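Putative uncharacterized protein (Pyrococcus furiosus, PDB 3UFC) binds CRISPR RNA as a Cas6-family protein of archaeal antiviral defence, with endoribonuclease activity only putative. Local coordinates at residues A[50-55]-A[230-236]; A[189-193]-A[203-207]; A[3-9]-A[111-117]; A[23-27]-A[102-106]. One frame throughout, in Å; residues are numbered along the deposited sequence.

Contact 1 of 4, residues A[50-55]-A[230-236]; sequences GYWTFS and TNLGFGM
Residues 230-232 form a 3-10 turn (G233 N to T230 O 2.9 Å), and the following loop passes the extended T53-F54; nearest CA pairs are T53-T230 (4.8 Å) and F54-G233 (4.6 Å). Two hydroxyls donate to backbone carbonyls: T230 OG1 (chi1 p) to W52 O at 3.0 Å, T53 OG1 (chi1 t) to F234 O at 2.9 Å. One water donates to G233 O (2.7 Å) and weakly to S55 O (3.0 Å). The aromatic contacts are CH-pi: F54 (chi1 p) lays its ring face on G233 CA, and N231 CA sits over the five-membered ring of W52. M236 (all t) packs its SD 3.6 Å from S55 N, a van der Waals contact. Glycine suits both places: a CB on G50 would hit T230 OG1, and on G233 the F54 ring, where backbone angles (98/40) themselves call for glycine. G233-F234-G235 close the glycine-rich GhGxxxxxGhG loop typical of Cas6-family RAMP proteins. Around it, helix 23-37 touches W52, F54 and N231, and strand 77-83 pairs with T53 and S55.

Contact 2 of 4, residues A[189-193]-A[203-207]; sequences KFKPT and RGSLM
R203 opens the segment with its CA 3.3 Å from T193 O, a CA-H...O contact, while its side chain leads away. G204 then makes a hydrogen-bonded antiparallel pair with T193: T193 N to G204 O is 3.0 Å and G204 N to T193 O is 3.1 Å. T193 (chi1 t) lies against this glycine, which offers no side chain. S205 faces P192 in a non-hydrogen-bonded pair (CA-CA 4.8 Å), and its OG meets the edge of the F190 ring at CE1 (3.2 Å), F190 having chi1 t. Both extended strands belong to a beta hairpin, 183-197 with 200-213, at one end of the four-stranded sheet in the C-terminal half; the short axes approach to 4.7 Å at 152°. L206 pairs with K191 (K191 N to L206 O 3.1 Å, L206 N to K191 O 3.0 Å), and its CD1 touches K191 CD at 3.3 Å on the side shared with T193. M207 (chi1 p) pairs with F190 (CA-CA 4.6 Å), puts CB 3.4 Å from K189 O, and touches I185 and L187 of strand 183-197.

Contact 3 of 4, residues A[3-9]-A[111-117]; sequences MRIEIKL and VADIKAL
L117, E6 and K8 bury the most surface here, about 82, 79 and 69 Å²; the two strands run antiparallel, their axes within 4.6 Å at 161°. L117 N donates to R4 O at 2.8 Å, and its side chain (m, t) brings CD1 to 3.9 Å from R4 CG and CD2 to 3.8 Å from E6 OE2. One water accepts from R4 N (3.0 Å) and donates to L117 O (2.5 Å). E6 forms a hydrogen-bonded pair with K115: E6 N to K115 O is 2.7 Å, K115 N to E6 O 2.9 Å. Its extended side chain leaves OE2 4.4 Å from K115 NZ, beyond a salt bridge, while OE1 bonds to S78. K8 N reaches D113 O at 2.8 Å, but K8 O accepts from A112 N (2.8 Å) instead of D113 N. The register therefore slips by one, a beta bulge, and L9 pairs with V111 (CA-CA 4.7 Å). With chi1 to chi3 all m, K8 sends NZ to a salt bridge with D76.

E6, K8, D113 and K115 lie on one face, I5, I7, L9, V111, I114 and A116 on the opposite one, where I7 CG2 meets V111 CG1 at 3.7 Å. These are the first and last core strands of a ferredoxin-like domain, adjacent in its sheet. Helix 86-98 packs on I5, I7, V111 and I114, and strand 77-83 flanks 3-11 opposite 107-116.

Contact 4 of 4, residues A[23-27]-A[102-106]; sequences NYELY and FKIGD
Residues 23-27, the first turn of helix 23-37, with Y27 N bonded to N23 O at 2.9 Å, run nearly antiparallel (170°) to strand 102-104, the short axes 8.4 Å apart at closest. The nearest CA atoms are those of E25 and I104, 6.9 Å apart. After I104 the chain turns at G105, whose phi of 66° favours glycine. E25 spans the gap with an extended side chain (chi1 and chi2 t): OE2 accepts from G105 N at 3.1 Å, with an N-H...O angle of 168°, and one water donates to both E25 OE1 (2.5 Å) and G105 O (2.7 Å). The carboxylate thus grips the turn's amide directly and its carbonyl through water. Deeper in, L26 (t, p) places CD1 3.9 Å from F102 CD2, an apolar contact; the F102 ring also makes a cation-pi interaction with K33, on the same helix. Helix 23-37 here lies on the edge strand 101-104 of the N-terminal antiparallel sheet, the helix-on-sheet layering of a ferredoxin-like domain.

Contact 1 is the core, almost wholly buried, its centre about 3 Å from the centre of the chain; the centres of the partly exposed contacts 2, 3 and 4 lie 13 to 15 Å from it. Contacts 2 and 3 rely on antiparallel backbone pairing in different sheets, interrupted in contact 3 by a bulge; contact 1 uses hydroxyl-to-carbonyl bonds and glycine-aromatic contacts, and contact 4 a carboxylate on a turn. Contacts 1, 3 and 4 reach the N-terminal sheet and touch: M236 CE lies 3.8 Å from R4 CZ, F54 CE2 3.6 Å from L26 CD2, V111 CG2 3.7 Å from F102 CE1, and N23 ND2 2.9 Å from L232 O, a probable hydrogen bond.

Contact 1 of 4, residues A[50-55]-A[230-236]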
# COMPACT_ATOMS: atom_id res chain seq x y z
N GLY A 50 6.15 -0.26 -8.50
CA GLY A 50 4.84 -0.50 -7.90
C GLY A 50 3.74 -0.97 -8.82
O GLY A 50 2.86 -0.19 -9.18
N TYR A 51 3.78 -2.25 -9.18
CA TYR A 51 2.76 -2.84 -10.04
C TYR A 51 1.54 -3.22 -9.22
O TYR A 51 0.55 -3.71 -9.76
CB TYR A 51 3.30 -4.08 -10.75
CG TYR A 51 4.19 -3.79 -11.93
CD1 TYR A 51 5.50 -3.34 -11.75
CD2 TYR A 51 3.73 -3.97 -13.23
CE1 TYR A 51 6.33 -3.08 -12.85
CE2 TYR A 51 4.55 -3.71 -14.33
CZ TYR A 51 5.84 -3.27 -14.13
OH TYR A 51 6.63 -3.03 -15.23
N TRP A 52 1.62 -3.00 -7.91
CA TRP A 52 0.52 -3.32 -7.01
C TRP A 52 0.76 -2.63 -5.68
O TRP A 52 1.79 -1.99 -5.48
CB TRP A 52 0.43 -4.84 -6.79
CG TRP A 52 1.64 -5.42 -6.09
CD1 TRP A 52 2.94 -5.37 -6.52
CD2 TRP A 52 1.65 -6.14 -4.85
NE1 TRP A 52 3.76 -6.02 -5.62
CE2 TRP A 52 3.00 -6.50 -4.59
CE3 TRP A 52 0.66 -6.52 -3.94
CZ2 TRP A 52 3.37 -7.22 -3.45
CZ3 TRP A 52 1.04 -7.24 -2.80
CH2 TRP A 52 2.38 -7.58 -2.57
N THR A 53 -0.19 -2.78 -4.77
CA THR A 53 -0.08 -2.19 -3.44
C THR A 53 -0.87 -3.01 -2.45
O THR A 53 -1.68 -3.86 -2.84
CB THR A 53 -0.63 -0.74 -3.42
OG1 THR A 53 -0.51 -0.20 -2.10
CG2 THR A 53 -2.10 -0.71 -3.81
N PHE A 54 -0.62 -2.79 -1.16
CA PHE A 54 -1.39 -3.45 -0.13
C PHE A 54 -1.45 -2.55 1.09
O PHE A 54 -0.60 -1.68 1.28
CB PHE A 54 -0.87 -4.87 0.21
CG PHE A 54 0.50 -4.94 0.84
CD1 PHE A 54 1.64 -5.10 0.05
CD2 PHE A 54 0.65 -4.96 2.22
CE1 PHE A 54 2.90 -5.30 0.63
CE2 PHE A 54 1.90 -5.15 2.82
CZ PHE A 54 3.03 -5.33 2.02
N SER A 55 -2.49 -2.74 1.89
CA SER A 55 -2.71 -1.93 3.08
C SER A 55 -1.94 -2.44 4.29
O SER A 55 -1.26 -3.46 4.25
CB SER A 55 -4.19 -1.95 3.44
OG SER A 55 -4.54 -3.22 3.99
N THR A 230 5.00 1.35 -3.14
CA THR A 230 3.68 0.75 -3.00
C THR A 230 3.68 -0.77 -2.85
O THR A 230 2.88 -1.33 -2.09
CB THR A 230 2.73 1.16 -4.16
OG1 THR A 230 3.21 0.65 -5.41
CG2 THR A 230 2.64 2.69 -4.24
N ASN A 231 4.59 -1.45 -3.56
CA ASN A 231 4.67 -2.90 -3.50
C ASN A 231 5.13 -3.41 -2.13
O ASN A 231 5.00 -4.59 -1.82
CB ASN A 231 5.60 -3.43 -4.60
CG ASN A 231 7.02 -2.96 -4.43
OD1 ASN A 231 7.28 -1.78 -4.22
ND2 ASN A 231 7.97 -3.89 -4.54
N LEU A 232 5.66 -2.50 -1.31
CA LEU A 232 6.12 -2.87 0.03
C LEU A 232 5.00 -2.64 1.04
O LEU A 232 5.20 -2.75 2.25
CB LEU A 232 7.36 -2.06 0.43
CG LEU A 232 8.59 -2.23 -0.47
CD1 LEU A 232 9.73 -1.38 0.09
CD2 LEU A 232 8.99 -3.70 -0.53
N GLY A 233 3.82 -2.29 0.53
CA GLY A 233 2.68 -2.06 1.40
C GLY A 233 2.40 -0.61 1.74
O GLY A 233 2.03 -0.29 2.87
N PHE A 234 2.54 0.27 0.75
CA PHE A 234 2.32 1.70 0.95
C PHE A 234 1.44 2.35 -0.11
O PHE A 234 1.30 1.84 -1.22
CB PHE A 234 3.66 2.45 0.96
CG PHE A 234 4.51 2.13 2.15
CD1 PHE A 234 5.41 1.07 2.11
CD2 PHE A 234 4.39 2.88 3.32
CE1 PHE A 234 6.19 0.75 3.24
CE2 PHE A 234 5.16 2.57 4.44
CZ PHE A 234 6.06 1.50 4.40
N GLY A 235 0.87 3.49 0.25
CA GLY A 235 0.07 4.27 -0.68
C GLY A 235 -1.29 3.78 -1.11
O GLY A 235 -1.89 4.35 -2.02
N MET A 236 -1.80 2.73 -0.47
CA MET A 236 -3.11 2.23 -0.86
C MET A 236 -4.18 3.14 -0.30
O MET A 236 -4.09 3.58 0.84
CB MET A 236 -3.33 0.80 -0.36
CG MET A 236 -4.59 0.18 -0.95
SD MET A 236 -4.81 -1.56 -0.53
CE MET A 236 -6.42 -1.89 -1.41
O HOH W 1 1.26 -1.95 4.79

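Contact 2 of 4, residues A[189-193]-A[203-207]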
# COMPACT_ATOMS: atom_id res chain seq x y z
N LYS A 189 -7.23 15.64 6.13
CA LYS A 189 -6.76 15.11 7.41
C LYS A 189 -5.33 14.61 7.22
O LYS A 189 -4.97 14.15 6.14
CB LYS A 189 -7.64 13.94 7.87
CG LYS A 189 -9.11 14.29 8.09
CD LYS A 189 -9.90 13.06 8.51
CE LYS A 189 -11.39 13.34 8.62
NZ LYS A 189 -11.69 14.39 9.63
N PHE A 190 -4.52 14.69 8.27
CA PHE A 190 -3.13 14.26 8.17
C PHE A 190 -2.46 13.87 9.48
O PHE A 190 -2.69 14.49 10.52
CB PHE A 190 -2.30 15.38 7.52
CG PHE A 190 -0.81 15.19 7.67
CD1 PHE A 190 -0.12 14.28 6.88
CD2 PHE A 190 -0.10 15.91 8.64
CE1 PHE A 190 1.24 14.08 7.04
CE2 PHE A 190 1.26 15.72 8.81
CZ PHE A 190 1.94 14.81 8.01
N LYS A 191 -1.64 12.83 9.41
CA LYS A 191 -0.86 12.36 10.56
C LYS A 191 0.35 11.62 10.00
O LYS A 191 0.22 10.71 9.18
CB LYS A 191 -1.69 11.43 11.46
CG LYS A 191 -2.05 10.10 10.84
CD LYS A 191 -1.60 8.95 11.73
CE LYS A 191 -2.35 8.91 13.05
NZ LYS A 191 -2.08 10.10 13.90
N PRO A 192 1.56 12.03 10.43
CA PRO A 192 2.81 11.41 9.97
C PRO A 192 2.99 10.02 10.55
O PRO A 192 2.44 9.69 11.60
CB PRO A 192 3.87 12.38 10.47
CG PRO A 192 3.29 12.82 11.78
CD PRO A 192 1.85 13.10 11.40
N THR A 193 3.77 9.20 9.85
CA THR A 193 4.03 7.85 10.32
C THR A 193 5.47 7.47 10.03
O THR A 193 6.11 8.05 9.14
CB THR A 193 3.10 6.83 9.62
OG1 THR A 193 3.18 5.57 10.30
CG2 THR A 193 3.51 6.64 8.17
N ARG A 203 9.27 7.08 6.12
CA ARG A 203 8.29 7.98 6.69
C ARG A 203 7.26 8.34 5.64
O ARG A 203 7.60 8.64 4.50
CB ARG A 203 8.97 9.25 7.22
CG ARG A 203 9.76 9.03 8.50
CD ARG A 203 10.67 10.20 8.79
NE ARG A 203 12.07 9.81 8.68
CZ ARG A 203 12.71 9.08 9.59
NH1 ARG A 203 12.07 8.68 10.68
NH2 ARG A 203 13.97 8.73 9.40
N GLY A 204 5.99 8.29 6.03
CA GLY A 204 4.92 8.59 5.09
C GLY A 204 3.77 9.31 5.76
O GLY A 204 3.85 9.71 6.93
N SER A 205 2.67 9.45 5.03
CA SER A 205 1.52 10.15 5.55
C SER A 205 0.23 9.35 5.50
O SER A 205 -0.14 8.79 4.46
CB SER A 205 1.31 11.44 4.75
OG SER A 205 2.49 12.22 4.69
N LEU A 206 -0.45 9.26 6.64
CA LEU A 206 -1.75 8.62 6.68
C LEU A 206 -2.56 9.88 6.38
O LEU A 206 -2.37 10.90 7.03
CB LEU A 206 -2.05 8.07 8.07
CG LEU A 206 -1.37 6.72 8.35
CD1 LEU A 206 -1.63 6.27 9.79
CD2 LEU A 206 -1.90 5.68 7.37
N MET A 207 -3.44 9.84 5.39
CA MET A 207 -4.15 11.06 5.06
C MET A 207 -5.45 10.90 4.29
O MET A 207 -5.71 9.87 3.67
CB MET A 207 -3.21 11.97 4.26
CG MET A 207 -2.64 11.31 2.99
SD MET A 207 -1.23 12.18 2.16
CE MET A 207 -2.09 13.38 1.17

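Contact 3 of 4, residues A[3-9]-A[111-117]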
# COMPACT_ATOMS: atom_id res chain seq x y z
N MET A 3 -8.03 -5.39 -9.99
CA MET A 3 -8.93 -5.84 -8.93
C MET A 3 -8.42 -5.47 -7.54
O MET A 3 -7.23 -5.31 -7.30
CB MET A 3 -9.12 -7.37 -9.02
CG MET A 3 -10.18 -7.93 -8.07
SD MET A 3 -10.43 -9.72 -8.24
CE MET A 3 -11.27 -9.80 -9.82
N ARG A 4 -9.37 -5.35 -6.62
CA ARG A 4 -9.12 -5.00 -5.24
C ARG A 4 -9.74 -6.11 -4.39
O ARG A 4 -10.90 -6.47 -4.60
CB ARG A 4 -9.79 -3.66 -4.95
CG ARG A 4 -9.83 -3.24 -3.51
CD ARG A 4 -10.32 -1.79 -3.42
NE ARG A 4 -9.34 -0.88 -3.99
CZ ARG A 4 -8.87 0.19 -3.36
NH1 ARG A 4 -9.31 0.49 -2.14
NH2 ARG A 4 -7.94 0.94 -3.93
N ILE A 5 -8.97 -6.67 -3.46
CA ILE A 5 -9.49 -7.74 -2.61
C ILE A 5 -9.27 -7.50 -1.12
O ILE A 5 -8.43 -6.69 -0.71
CB ILE A 5 -8.85 -9.12 -2.95
CG1 ILE A 5 -7.35 -9.08 -2.67
CG2 ILE A 5 -9.12 -9.48 -4.40
CD1 ILE A 5 -6.66 -10.42 -2.86
N GLU A 6 -10.06 -8.21 -0.32
CA GLU A 6 -9.97 -8.13 1.13
C GLU A 6 -9.68 -9.53 1.64
O GLU A 6 -10.38 -10.49 1.29
CB GLU A 6 -11.27 -7.63 1.75
CG GLU A 6 -11.23 -7.61 3.28
CD GLU A 6 -12.56 -7.23 3.91
OE1 GLU A 6 -12.63 -7.17 5.16
OE2 GLU A 6 -13.53 -6.98 3.17
N ILE A 7 -8.64 -9.64 2.45
CA ILE A 7 -8.24 -10.91 3.02
C ILE A 7 -8.50 -10.84 4.52
O ILE A 7 -7.98 -9.97 5.21
CB ILE A 7 -6.75 -11.18 2.76
CG1 ILE A 7 -6.50 -11.23 1.25
CG2 ILE A 7 -6.31 -12.48 3.43
CD1 ILE A 7 -5.06 -11.35 0.87
N LYS A 8 -9.35 -11.74 5.01
CA LYS A 8 -9.66 -11.77 6.44
C LYS A 8 -8.63 -12.68 7.08
O LYS A 8 -8.32 -13.75 6.55
CB LYS A 8 -11.07 -12.33 6.68
CG LYS A 8 -12.19 -11.50 6.07
CD LYS A 8 -12.23 -10.09 6.65
CE LYS A 8 -12.50 -10.10 8.14
NZ LYS A 8 -12.54 -8.73 8.72
N LEU A 9 -8.08 -12.24 8.21
CA LEU A 9 -7.08 -13.03 8.90
C LEU A 9 -7.57 -13.44 10.28
O LEU A 9 -8.24 -12.68 10.97
CB LEU A 9 -5.78 -12.23 9.04
CG LEU A 9 -5.14 -11.73 7.74
CD1 LEU A 9 -4.04 -10.71 8.08
CD2 LEU A 9 -4.58 -12.91 6.96
N VAL A 111 -5.61 -17.50 6.90
CA VAL A 111 -6.49 -16.71 6.04
C VAL A 111 -7.89 -17.30 6.21
O VAL A 111 -8.11 -18.47 5.90
CB VAL A 111 -6.07 -16.80 4.56
CG1 VAL A 111 -7.13 -16.13 3.68
CG2 VAL A 111 -4.72 -16.11 4.37
N ALA A 112 -8.81 -16.49 6.71
CA ALA A 112 -10.17 -16.95 6.95
C ALA A 112 -11.10 -16.76 5.76
O ALA A 112 -12.10 -17.47 5.63
CB ALA A 112 -10.75 -16.23 8.16
N ASP A 113 -10.77 -15.80 4.89
CA ASP A 113 -11.61 -15.55 3.73
C ASP A 113 -10.95 -14.55 2.79
O ASP A 113 -10.15 -13.72 3.22
CB ASP A 113 -12.97 -15.02 4.19
CG ASP A 113 -13.99 -14.93 3.07
OD1 ASP A 113 -14.03 -15.85 2.22
OD2 ASP A 113 -14.76 -13.95 3.05
N ILE A 114 -11.28 -14.65 1.51
CA ILE A 114 -10.77 -13.74 0.49
C ILE A 114 -11.98 -13.29 -0.31
O ILE A 114 -12.68 -14.11 -0.91
CB ILE A 114 -9.78 -14.44 -0.47
CG1 ILE A 114 -8.57 -14.96 0.31
CG2 ILE A 114 -9.32 -13.46 -1.55
CD1 ILE A 114 -7.58 -15.73 -0.55
N LYS A 115 -12.24 -11.99 -0.31
CA LYS A 115 -13.38 -11.42 -1.02
C LYS A 115 -12.95 -10.32 -1.97
O LYS A 115 -12.07 -9.52 -1.65
CB LYS A 115 -14.38 -10.84 -0.01
CG LYS A 115 -15.05 -11.87 0.88
CD LYS A 115 -15.64 -11.23 2.13
CE LYS A 115 -16.65 -10.13 1.78
NZ LYS A 115 -17.18 -9.47 3.01
N ALA A 116 -13.56 -10.28 -3.15
CA ALA A 116 -13.25 -9.24 -4.12
C ALA A 116 -14.13 -8.06 -3.74
O ALA A 116 -15.31 -8.23 -3.47
CB ALA A 116 -13.58 -9.72 -5.53
N LEU A 117 -13.55 -6.86 -3.72
CA LEU A 117 -14.31 -5.67 -3.37
C LEU A 117 -14.76 -4.97 -4.64
O LEU A 117 -14.16 -5.15 -5.70
CB LEU A 117 -13.47 -4.71 -2.53
CG LEU A 117 -12.97 -5.23 -1.18
CD1 LEU A 117 -12.13 -4.16 -0.52
CD2 LEU A 117 -14.16 -5.60 -0.29
O HOH W 2 -12.22 -4.78 -7.31

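Contact 4 of 4, residues A[23-27]-A[102-106]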
# COMPACT_ATOMS: atom_id res chain seq x y z
N ASN A 23 5.99 -4.79 7.53
CA ASN A 23 5.91 -4.65 6.08
C ASN A 23 6.76 -5.58 5.22
O ASN A 23 6.22 -6.27 4.36
CB ASN A 23 6.16 -3.20 5.67
CG ASN A 23 4.97 -2.32 5.95
OD1 ASN A 23 4.70 -1.96 7.09
ND2 ASN A 23 4.23 -1.97 4.89
N TYR A 24 8.06 -5.61 5.44
CA TYR A 24 8.90 -6.46 4.60
C TYR A 24 8.59 -7.95 4.76
O TYR A 24 8.64 -8.70 3.78
CB TYR A 24 10.39 -6.22 4.89
CG TYR A 24 11.28 -6.85 3.85
CD1 TYR A 24 11.30 -6.36 2.54
CD2 TYR A 24 12.10 -7.93 4.16
CE1 TYR A 24 12.11 -6.94 1.57
CE2 TYR A 24 12.92 -8.51 3.19
CZ TYR A 24 12.91 -8.02 1.90
OH TYR A 24 13.72 -8.59 0.94
N GLU A 25 8.28 -8.37 5.98
CA GLU A 25 7.96 -9.77 6.24
C GLU A 25 6.66 -10.16 5.54
O GLU A 25 6.56 -11.23 4.95
CB GLU A 25 7.84 -10.01 7.75
CG GLU A 25 7.65 -11.48 8.10
CD GLU A 25 7.60 -11.74 9.60
OE1 GLU A 25 7.60 -12.93 9.99
OE2 GLU A 25 7.56 -10.77 10.38
N LEU A 26 5.66 -9.28 5.61
CA LEU A 26 4.37 -9.53 4.97
C LEU A 26 4.55 -9.56 3.45
O LEU A 26 4.08 -10.47 2.76
CB LEU A 26 3.37 -8.45 5.38
CG LEU A 26 1.96 -8.51 4.79
CD1 LEU A 26 1.37 -9.92 4.97
CD2 LEU A 26 1.08 -7.47 5.49
N TYR A 27 5.23 -8.54 2.94
CA TYR A 27 5.53 -8.42 1.51
C TYR A 27 6.20 -9.70 1.00
O TYR A 27 5.81 -10.25 -0.03
CB TYR A 27 6.47 -7.23 1.30
CG TYR A 27 7.28 -7.25 0.02
CD1 TYR A 27 6.68 -7.01 -1.22
CD2 TYR A 27 8.66 -7.47 0.06
CE1 TYR A 27 7.44 -6.97 -2.39
CE2 TYR A 27 9.43 -7.44 -1.11
CZ TYR A 27 8.81 -7.18 -2.32
OH TYR A 27 9.57 -7.11 -3.47
N PHE A 102 0.11 -17.02 7.42
CA PHE A 102 1.01 -15.87 7.46
C PHE A 102 1.64 -15.75 8.84
O PHE A 102 1.00 -15.99 9.86
CB PHE A 102 0.27 -14.56 7.14
CG PHE A 102 0.03 -14.34 5.68
CD1 PHE A 102 -1.19 -14.68 5.09
CD2 PHE A 102 1.03 -13.79 4.87
CE1 PHE A 102 -1.41 -14.49 3.72
CE2 PHE A 102 0.82 -13.59 3.51
CZ PHE A 102 -0.40 -13.94 2.93
N LYS A 103 2.92 -15.37 8.85
CA LYS A 103 3.66 -15.20 10.09
C LYS A 103 4.08 -13.74 10.22
O LYS A 103 4.78 -13.21 9.36
CB LYS A 103 4.90 -16.11 10.07
CG LYS A 103 5.72 -16.10 11.34
CD LYS A 103 4.96 -16.72 12.50
CE LYS A 103 5.87 -16.94 13.70
NZ LYS A 103 5.15 -17.52 14.86
N ILE A 104 3.62 -13.09 11.28
CA ILE A 104 3.96 -11.69 11.53
C ILE A 104 4.65 -11.69 12.89
O ILE A 104 4.00 -11.83 13.93
CB ILE A 104 2.70 -10.78 11.59
CG1 ILE A 104 2.05 -10.66 10.20
CG2 ILE A 104 3.08 -9.39 12.07
CD1 ILE A 104 1.47 -11.95 9.66
N GLY A 105 5.97 -11.56 12.88
CA GLY A 105 6.71 -11.60 14.13
C GLY A 105 6.56 -13.01 14.67
O GLY A 105 6.85 -13.97 13.96
N ASP A 106 6.09 -13.14 15.90
CA ASP A 106 5.90 -14.46 16.49
C ASP A 106 4.43 -14.86 16.48
O ASP A 106 4.04 -15.84 17.12
CB ASP A 106 6.42 -14.48 17.93
CG ASP A 106 7.90 -14.17 18.02
OD1 ASP A 106 8.70 -14.95 17.46
OD2 ASP A 106 8.26 -13.15 18.65
O HOH W 3 8.62 -14.13 11.92